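Local atomic coordinates of uncharacterized protein VPA0106 (Vibrio parahaemolyticus, PDB entry 3U07), a protein that is of unknown function but carries a signal sequence, is probably exported, and joins DUF1254 and DUF1214 sequence regions in one chain. Residues Pro342-Phe347 / Met412-Ala417; Met116-Asn121 / Leu304-Leu309; Asp90-Pro95 / Lys201-Thr206. The protein carries 2 engineered substitutions. All blocks are in the same frame, centred on the assembly; numbering follows the deposited sequence.

Contact 1. Residues Pro342-Phe347 / Met412-Ala417; sequences PNVSEF and MRFYGA
Tyr-415 lays one face of its ring against one face of Phe-347, and the pair illustrates how an irregular strand pairing can still be closely packed. Followed outward, Tyr-415 first places CB beside the backbone of its partner, 3.5 Å from Phe-347 O. Its CG lies just beyond the phenylalanine rim, with Phe-347 CE2 its nearest ring atom. CD2 and CE2 carry the core of the overlap: CD2 comes to 3.3 Å from Phe-347 CZ, while CE2 meets both CZ and CE1. At the tip CZ has slid outward, and OH leaves the pair to hydrogen-bond Asp-81. The rings form an offset stack, with centroids 4.1 Å apart and planes inclined by 16°. Phe-347 CG, set between its own backbone N and carbonyl carbon (chi1 75°), stands 4.0 Å from Tyr-415 CD2 at the root of the overlap.

On the other side of the strand the packing is aliphatic against an edge. Phe-414 offers its rim to Pro-342 CB, which lies 3.6 Å from CE2, and to Val-344 CG1, which also touches Phe-414 CB.

The backbone bonds tell the rest. Tyr-415 N donates to Phe-347 O at 3.0 Å, whereas Tyr-415 O receives Glu-346 N at 3.0 Å and, more weakly, Phe-347 N. Further along, Ser-345 N reaches Gly-416 O at 2.8 Å. Gly-416 itself has a positive phi of 85°, and its CA rests close to Ser-345 OG. With Glu-346 and Phe-347 both facing Tyr-415, the register slips by one residue, which is the signature of a classic beta bulge, here set where both chains turn a corner, beside the pairing of antiparallel strands 347-354 and 408-417 in the DUF1214 region.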
# COMPACT_ATOMS: atom_id res chain seq x y z
N PRO A 342 -17.10 11.43 8.85
CA PRO A 342 -16.10 10.59 9.52
C PRO A 342 -15.00 11.53 10.02
O PRO A 342 -14.78 12.58 9.42
CB PRO A 342 -15.60 9.69 8.38
CG PRO A 342 -16.76 9.64 7.43
CD PRO A 342 -17.22 11.08 7.43
N ASN A 343 -14.32 11.18 11.10
CA ASN A 343 -13.25 12.05 11.60
C ASN A 343 -11.96 11.90 10.79
O ASN A 343 -11.07 11.13 11.16
CB ASN A 343 -12.96 11.76 13.08
CG ASN A 343 -14.13 12.10 13.98
OD1 ASN A 343 -14.82 13.11 13.78
ND2 ASN A 343 -14.36 11.27 14.99
N VAL A 344 -11.86 12.63 9.68
CA VAL A 344 -10.66 12.60 8.84
C VAL A 344 -10.13 14.02 8.65
O VAL A 344 -10.90 14.98 8.58
CB VAL A 344 -10.93 12.00 7.45
CG1 VAL A 344 -11.51 10.60 7.59
CG2 VAL A 344 -11.84 12.90 6.66
N SER A 345 -8.81 14.15 8.56
CA SER A 345 -8.21 15.47 8.40
C SER A 345 -8.19 15.91 6.95
O SER A 345 -8.22 17.10 6.65
CB SER A 345 -6.77 15.48 8.94
OG SER A 345 -5.90 14.74 8.09
N GLU A 346 -8.15 14.94 6.04
CA GLU A 346 -8.09 15.27 4.62
C GLU A 346 -9.42 15.14 3.89
O GLU A 346 -10.03 16.14 3.53
CB GLU A 346 -7.02 14.41 3.94
CG GLU A 346 -5.68 14.45 4.66
CD GLU A 346 -5.26 15.87 5.02
OE1 GLU A 346 -5.07 16.69 4.10
OE2 GLU A 346 -5.13 16.15 6.22
N PHE A 347 -9.86 13.90 3.66
CA PHE A 347 -11.13 13.69 2.97
C PHE A 347 -11.54 12.23 3.02
O PHE A 347 -10.77 11.38 3.45
CB PHE A 347 -11.04 14.17 1.52
CG PHE A 347 -10.25 13.25 0.61
CD1 PHE A 347 -10.90 12.30 -0.17
CD2 PHE A 347 -8.86 13.36 0.51
CE1 PHE A 347 -10.19 11.48 -1.05
CE2 PHE A 347 -8.13 12.55 -0.37
CZ PHE A 347 -8.80 11.60 -1.15
N MSE A 412 -15.37 2.34 1.55
CA MSE A 412 -15.24 3.69 2.08
C MSE A 412 -13.76 3.92 2.40
O MSE A 412 -13.11 3.07 3.02
CB MSE A 412 -16.10 3.87 3.34
CG MSE A 412 -16.23 5.32 3.79
SE MSE A 412 -17.59 5.59 5.16
CE MSE A 412 -18.99 4.57 4.33
N ARG A 413 -13.23 5.05 1.96
CA ARG A 413 -11.83 5.37 2.20
C ARG A 413 -11.68 6.60 3.08
O ARG A 413 -12.43 7.57 2.94
CB ARG A 413 -11.10 5.55 0.87
CG ARG A 413 -11.02 4.26 0.05
CD ARG A 413 -10.22 4.43 -1.22
NE ARG A 413 -9.94 3.15 -1.86
CZ ARG A 413 -10.73 2.57 -2.77
NH1 ARG A 413 -11.85 3.16 -3.16
NH2 ARG A 413 -10.39 1.39 -3.29
N PHE A 414 -10.72 6.55 4.00
CA PHE A 414 -10.48 7.65 4.92
C PHE A 414 -9.02 8.09 4.84
O PHE A 414 -8.10 7.29 5.06
CB PHE A 414 -10.81 7.22 6.35
CG PHE A 414 -12.12 6.50 6.50
CD1 PHE A 414 -12.24 5.16 6.14
CD2 PHE A 414 -13.24 7.16 7.01
CE1 PHE A 414 -13.46 4.49 6.29
CE2 PHE A 414 -14.46 6.50 7.17
CZ PHE A 414 -14.57 5.16 6.81
N TYR A 415 -8.81 9.36 4.53
CA TYR A 415 -7.47 9.92 4.42
C TYR A 415 -7.24 10.88 5.58
O TYR A 415 -7.89 11.93 5.66
CB TYR A 415 -7.34 10.65 3.09
CG TYR A 415 -7.57 9.74 1.90
CD1 TYR A 415 -6.51 9.05 1.31
CD2 TYR A 415 -8.84 9.54 1.39
CE1 TYR A 415 -6.72 8.18 0.25
CE2 TYR A 415 -9.07 8.67 0.33
CZ TYR A 415 -8.00 7.99 -0.24
OH TYR A 415 -8.23 7.13 -1.28
N GLY A 416 -6.32 10.53 6.47
CA GLY A 416 -6.04 11.36 7.62
C GLY A 416 -7.02 11.04 8.74
O GLY A 416 -7.43 11.92 9.50
N ALA A 417 -7.39 9.76 8.83
CA ALA A 417 -8.34 9.28 9.82
C ALA A 417 -7.80 9.33 11.25
O ALA A 417 -6.59 9.27 11.46
CB ALA A 417 -8.74 7.85 9.49

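Contact 2. Residues Met116-Asn121 / Leu304-Leu309; sequences MGHYTN and LGQWGL
His-118 tucks the CD2 edge of its imidazole over the indole of Trp-307, resting 3.8 Å from CE3 near the rim of the six-membered ring. The two planes meet obliquely, at 47°, neither stacked nor edge-to-face, and the histidine also makes a polar contact. Its NE2 accepts the backbone N-H of Trp-307 at 2.7 Å; the bond is almost straight (177°), and the donor lies close to the imidazole plane. The histidine CG stands anti to the backbone N (chi1 -157°), and the ring beyond it comes nearer the other segment than CB does. Gln-306 completes the grip: its CG lies over the same indole face, toward the rim, and also stands 3.5 Å from His-118 NE2.

The donor belongs to a type II beta turn from Gly-305 to Gly-308, in which Trp-307 takes the third position with a positive phi. One side chain thus bonds the backbone of the turn and touches its indole. Next to it, a water bridges Thr-120 OG1, at 2.6 Å, to Gly-308 O, at 2.7 Å, and Thr-120 OG1 is also hydrogen-bonded to His-112.

The turn follows helix 295-305. Trp-307 reaches Phe-46 and Ala-43 of helix 26-52 and Met-114 of strand 109-115, with Lys-163 of strand 161-169 in a cation-pi contact, while Thr-120 begins strand 120-125 at the edge of that antiparallel sheet.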
# COMPACT_ATOMS: atom_id res chain seq x y z
N MSE A 116 11.86 -3.89 1.03
CA MSE A 116 11.64 -5.31 0.76
C MSE A 116 11.27 -6.16 1.97
O MSE A 116 11.11 -7.37 1.86
CB MSE A 116 12.88 -5.88 0.06
CG MSE A 116 13.15 -5.23 -1.29
SE MSE A 116 11.69 -5.52 -2.54
CE MSE A 116 12.11 -7.36 -2.92
N GLY A 117 11.14 -5.53 3.14
CA GLY A 117 10.75 -6.28 4.32
C GLY A 117 9.30 -5.96 4.61
O GLY A 117 8.74 -6.36 5.64
N HIS A 118 8.71 -5.21 3.68
CA HIS A 118 7.32 -4.74 3.71
C HIS A 118 7.04 -3.68 4.78
O HIS A 118 5.97 -3.67 5.39
CB HIS A 118 6.33 -5.90 3.83
CG HIS A 118 4.95 -5.57 3.32
ND1 HIS A 118 3.89 -5.29 4.16
CD2 HIS A 118 4.48 -5.43 2.06
CE1 HIS A 118 2.83 -5.01 3.43
NE2 HIS A 118 3.16 -5.08 2.15
N TYR A 119 8.02 -2.81 5.00
CA TYR A 119 7.88 -1.70 5.95
C TYR A 119 7.79 -0.40 5.17
O TYR A 119 8.58 -0.18 4.24
CB TYR A 119 9.09 -1.56 6.88
CG TYR A 119 9.23 -2.62 7.93
CD1 TYR A 119 10.10 -3.69 7.75
CD2 TYR A 119 8.49 -2.55 9.11
CE1 TYR A 119 10.25 -4.66 8.73
CE2 TYR A 119 8.63 -3.52 10.09
CZ TYR A 119 9.51 -4.57 9.90
OH TYR A 119 9.64 -5.54 10.86
N THR A 120 6.85 0.46 5.53
CA THR A 120 6.75 1.75 4.87
C THR A 120 7.94 2.55 5.44
O THR A 120 8.15 2.56 6.66
CB THR A 120 5.42 2.46 5.22
OG1 THR A 120 4.37 1.91 4.41
CG2 THR A 120 5.53 3.96 4.97
N ASN A 121 8.76 3.15 4.58
CA ASN A 121 9.89 3.93 5.08
C ASN A 121 9.80 5.40 4.73
O ASN A 121 10.68 6.19 5.06
CB ASN A 121 11.24 3.34 4.61
CG ASN A 121 11.32 3.10 3.11
OD1 ASN A 121 10.56 3.67 2.32
ND2 ASN A 121 12.28 2.28 2.70
N LEU A 304 -3.16 -9.92 3.96
CA LEU A 304 -4.43 -9.30 3.71
C LEU A 304 -4.35 -8.16 2.68
O LEU A 304 -5.13 -8.16 1.72
CB LEU A 304 -5.05 -8.86 5.06
CG LEU A 304 -5.43 -10.09 5.95
CD1 LEU A 304 -5.81 -9.67 7.37
CD2 LEU A 304 -6.57 -10.87 5.31
N GLY A 305 -3.33 -7.28 2.77
CA GLY A 305 -3.25 -6.18 1.81
C GLY A 305 -1.89 -5.60 1.46
O GLY A 305 -1.62 -4.39 1.62
N GLN A 306 -1.06 -6.45 0.88
CA GLN A 306 0.30 -6.09 0.50
C GLN A 306 0.47 -4.71 -0.11
O GLN A 306 -0.34 -4.28 -0.93
CB GLN A 306 0.88 -7.16 -0.43
CG GLN A 306 2.39 -7.05 -0.63
CD GLN A 306 2.91 -8.08 -1.63
OE1 GLN A 306 2.29 -8.30 -2.67
NE2 GLN A 306 4.05 -8.69 -1.33
N TRP A 307 1.53 -4.03 0.32
CA TRP A 307 1.87 -2.69 -0.16
C TRP A 307 0.90 -1.61 0.32
O TRP A 307 0.92 -0.48 -0.17
CB TRP A 307 1.94 -2.68 -1.70
CG TRP A 307 2.85 -3.72 -2.27
CD1 TRP A 307 2.54 -4.65 -3.22
CD2 TRP A 307 4.23 -3.94 -1.93
NE1 TRP A 307 3.63 -5.45 -3.49
CE2 TRP A 307 4.68 -5.03 -2.72
CE3 TRP A 307 5.13 -3.32 -1.05
CZ2 TRP A 307 5.99 -5.52 -2.63
CZ3 TRP A 307 6.43 -3.81 -0.97
CH2 TRP A 307 6.85 -4.89 -1.76
N GLY A 308 0.06 -1.95 1.29
CA GLY A 308 -0.89 -0.99 1.81
C GLY A 308 -0.28 0.12 2.65
O GLY A 308 0.74 -0.06 3.32
N LEU A 309 -0.91 1.29 2.59
CA LEU A 309 -0.47 2.46 3.34
C LEU A 309 -0.78 2.29 4.82
O LEU A 309 -1.73 1.59 5.19
CB LEU A 309 -1.22 3.71 2.86
CG LEU A 309 -0.73 4.48 1.63
CD1 LEU A 309 -1.82 5.43 1.16
CD2 LEU A 309 0.53 5.27 1.99
O HOH W 1 2.74 -0.01 5.20

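Contact 3. Residues Asp90-Pro95 / Lys201-Thr206; sequences DVAAEP and KPVQRT
Asp-90 and Arg-205 meet tip to tip in a two-pronged salt bridge, and the same aspartate heads an Asx turn, so one carboxylate is bonded to both its own loop and the one facing it. Arg-205 NH2 donates to Asp-90 OD1 at 2.8 Å, and NH1 donates to OD2 at 3.1 Å. The grip is end-on, yet the two groups are far from coplanar: carboxylate and guanidinium planes are turned by 70°, and both nitrogens stand above the carboxylate plane. The chain of Arg-205 runs extended from CG to NE, and its NE forms a second salt bridge, with Asp-225. Asp-90 OD1 also accepts Ala-92 N at 3.1 Å. Ala-92 N and Arg-205 NH2 approach OD1 from opposite faces of the carboxylate. Asp-90 is buried, and its charge is probably offset in part by Arg-205, which it shares with Asp-225.

Away from the ion pair the packing becomes thinner and more exposed. Val-203 CG2 touches Ala-92 CB at 3.7 Å but comes less near to Ala-93. Beyond it, Ala-93 CB merely approaches the carbonyl oxygen of Lys-201, a residue at the surface together with Pro-202. Lys-201 curls back there, giving NZ to Pro-202 O within its own segment. The two loops, one joining strands 82-90 and 96-100 and the other following helix 191-195, are stitched between these zones by a water that donates to Asp-90 OD2 at 2.8 Å and accepts from Ala-93 N and Val-203 N.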
# COMPACT_ATOMS: atom_id res chain seq x y z
N ASP A 90 16.47 1.89 -6.74
CA ASP A 90 17.60 1.01 -6.46
C ASP A 90 18.69 1.95 -5.99
O ASP A 90 19.21 2.74 -6.77
CB ASP A 90 18.07 0.26 -7.71
CG ASP A 90 19.37 -0.51 -7.47
OD1 ASP A 90 19.71 -0.79 -6.30
OD2 ASP A 90 20.04 -0.86 -8.46
N VAL A 91 19.02 1.87 -4.71
CA VAL A 91 20.03 2.75 -4.13
C VAL A 91 21.35 2.03 -3.83
O VAL A 91 22.21 2.57 -3.13
CB VAL A 91 19.50 3.40 -2.83
CG1 VAL A 91 18.19 4.15 -3.11
CG2 VAL A 91 19.28 2.33 -1.77
N ALA A 92 21.50 0.82 -4.36
CA ALA A 92 22.71 0.03 -4.13
C ALA A 92 24.00 0.76 -4.51
O ALA A 92 24.92 0.86 -3.71
CB ALA A 92 22.63 -1.29 -4.89
N ALA A 93 24.07 1.25 -5.74
CA ALA A 93 25.27 1.93 -6.22
C ALA A 93 25.45 3.30 -5.61
O ALA A 93 26.57 3.71 -5.31
CB ALA A 93 25.25 2.03 -7.75
N GLU A 94 24.34 4.01 -5.42
CA GLU A 94 24.38 5.35 -4.86
C GLU A 94 22.96 5.80 -4.52
O GLU A 94 21.99 5.17 -4.93
CB GLU A 94 25.00 6.31 -5.87
CG GLU A 94 24.22 6.39 -7.17
CD GLU A 94 24.76 7.44 -8.12
OE1 GLU A 94 25.05 8.55 -7.65
OE2 GLU A 94 24.87 7.16 -9.33
N PRO A 95 22.82 6.91 -3.77
CA PRO A 95 21.50 7.43 -3.40
C PRO A 95 20.70 7.86 -4.62
O PRO A 95 21.25 8.07 -5.71
CB PRO A 95 21.83 8.61 -2.50
CG PRO A 95 23.11 8.19 -1.85
CD PRO A 95 23.88 7.62 -3.03
N LYS A 201 28.61 2.55 -11.74
CA LYS A 201 27.78 1.77 -12.64
C LYS A 201 26.67 1.11 -11.82
O LYS A 201 26.91 0.62 -10.72
CB LYS A 201 28.63 0.70 -13.33
CG LYS A 201 27.89 -0.14 -14.35
CD LYS A 201 28.74 -1.32 -14.81
CE LYS A 201 28.20 -2.64 -14.27
NZ LYS A 201 28.06 -2.66 -12.78
N PRO A 202 25.43 1.12 -12.34
CA PRO A 202 24.31 0.50 -11.63
C PRO A 202 24.61 -0.97 -11.33
O PRO A 202 25.31 -1.63 -12.09
CB PRO A 202 23.15 0.66 -12.61
CG PRO A 202 23.50 1.91 -13.35
CD PRO A 202 24.98 1.71 -13.61
N VAL A 203 24.09 -1.47 -10.22
CA VAL A 203 24.32 -2.85 -9.86
C VAL A 203 23.45 -3.77 -10.72
O VAL A 203 22.28 -3.48 -10.96
CB VAL A 203 24.00 -3.09 -8.37
CG1 VAL A 203 24.08 -4.58 -8.03
CG2 VAL A 203 24.98 -2.31 -7.51
N GLN A 204 24.05 -4.85 -11.20
CA GLN A 204 23.33 -5.83 -12.02
C GLN A 204 23.18 -7.08 -11.17
O GLN A 204 24.17 -7.70 -10.78
CB GLN A 204 24.11 -6.15 -13.29
CG GLN A 204 24.37 -4.94 -14.20
CD GLN A 204 23.11 -4.18 -14.55
OE1 GLN A 204 22.03 -4.77 -14.65
NE2 GLN A 204 23.23 -2.88 -14.75
N ARG A 205 21.94 -7.46 -10.89
CA ARG A 205 21.66 -8.63 -10.06
C ARG A 205 21.32 -9.88 -10.87
O ARG A 205 20.88 -9.79 -12.01
CB ARG A 205 20.48 -8.33 -9.13
CG ARG A 205 20.67 -7.14 -8.21
CD ARG A 205 19.34 -6.67 -7.62
NE ARG A 205 19.53 -5.63 -6.61
CZ ARG A 205 19.76 -4.35 -6.86
NH1 ARG A 205 19.83 -3.91 -8.11
NH2 ARG A 205 19.94 -3.51 -5.86
N THR A 206 21.54 -11.04 -10.25
CA THR A 206 21.18 -12.31 -10.86
C THR A 206 20.06 -12.77 -9.92
O THR A 206 20.31 -13.14 -8.77
CB THR A 206 22.37 -13.30 -10.87
OG1 THR A 206 22.82 -13.54 -9.54
CG2 THR A 206 23.51 -12.73 -11.68
O HOH W 2 22.49 0.42 -8.32

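Overall arrangement
From the N terminus, the chain first lays down residues 90-95 and then 116-121, both in the DUF1254 region. Contact 3 closes when residues 201-206 return to the loop between strands 82-90 and 96-100; contact 2 closes later, at the turn after helix 295-305. Their segments alternate, so the two closures cross, although they remain about 8 Å apart at their nearest atoms. Contact 1 follows in series, closing a 64-residue, helix-free excursion within the DUF1214 region. It lies across the chain's centre from contact 3, about 38 Å between centres. Contact 2, near the middle, joins the helical part to the sheet of the first region.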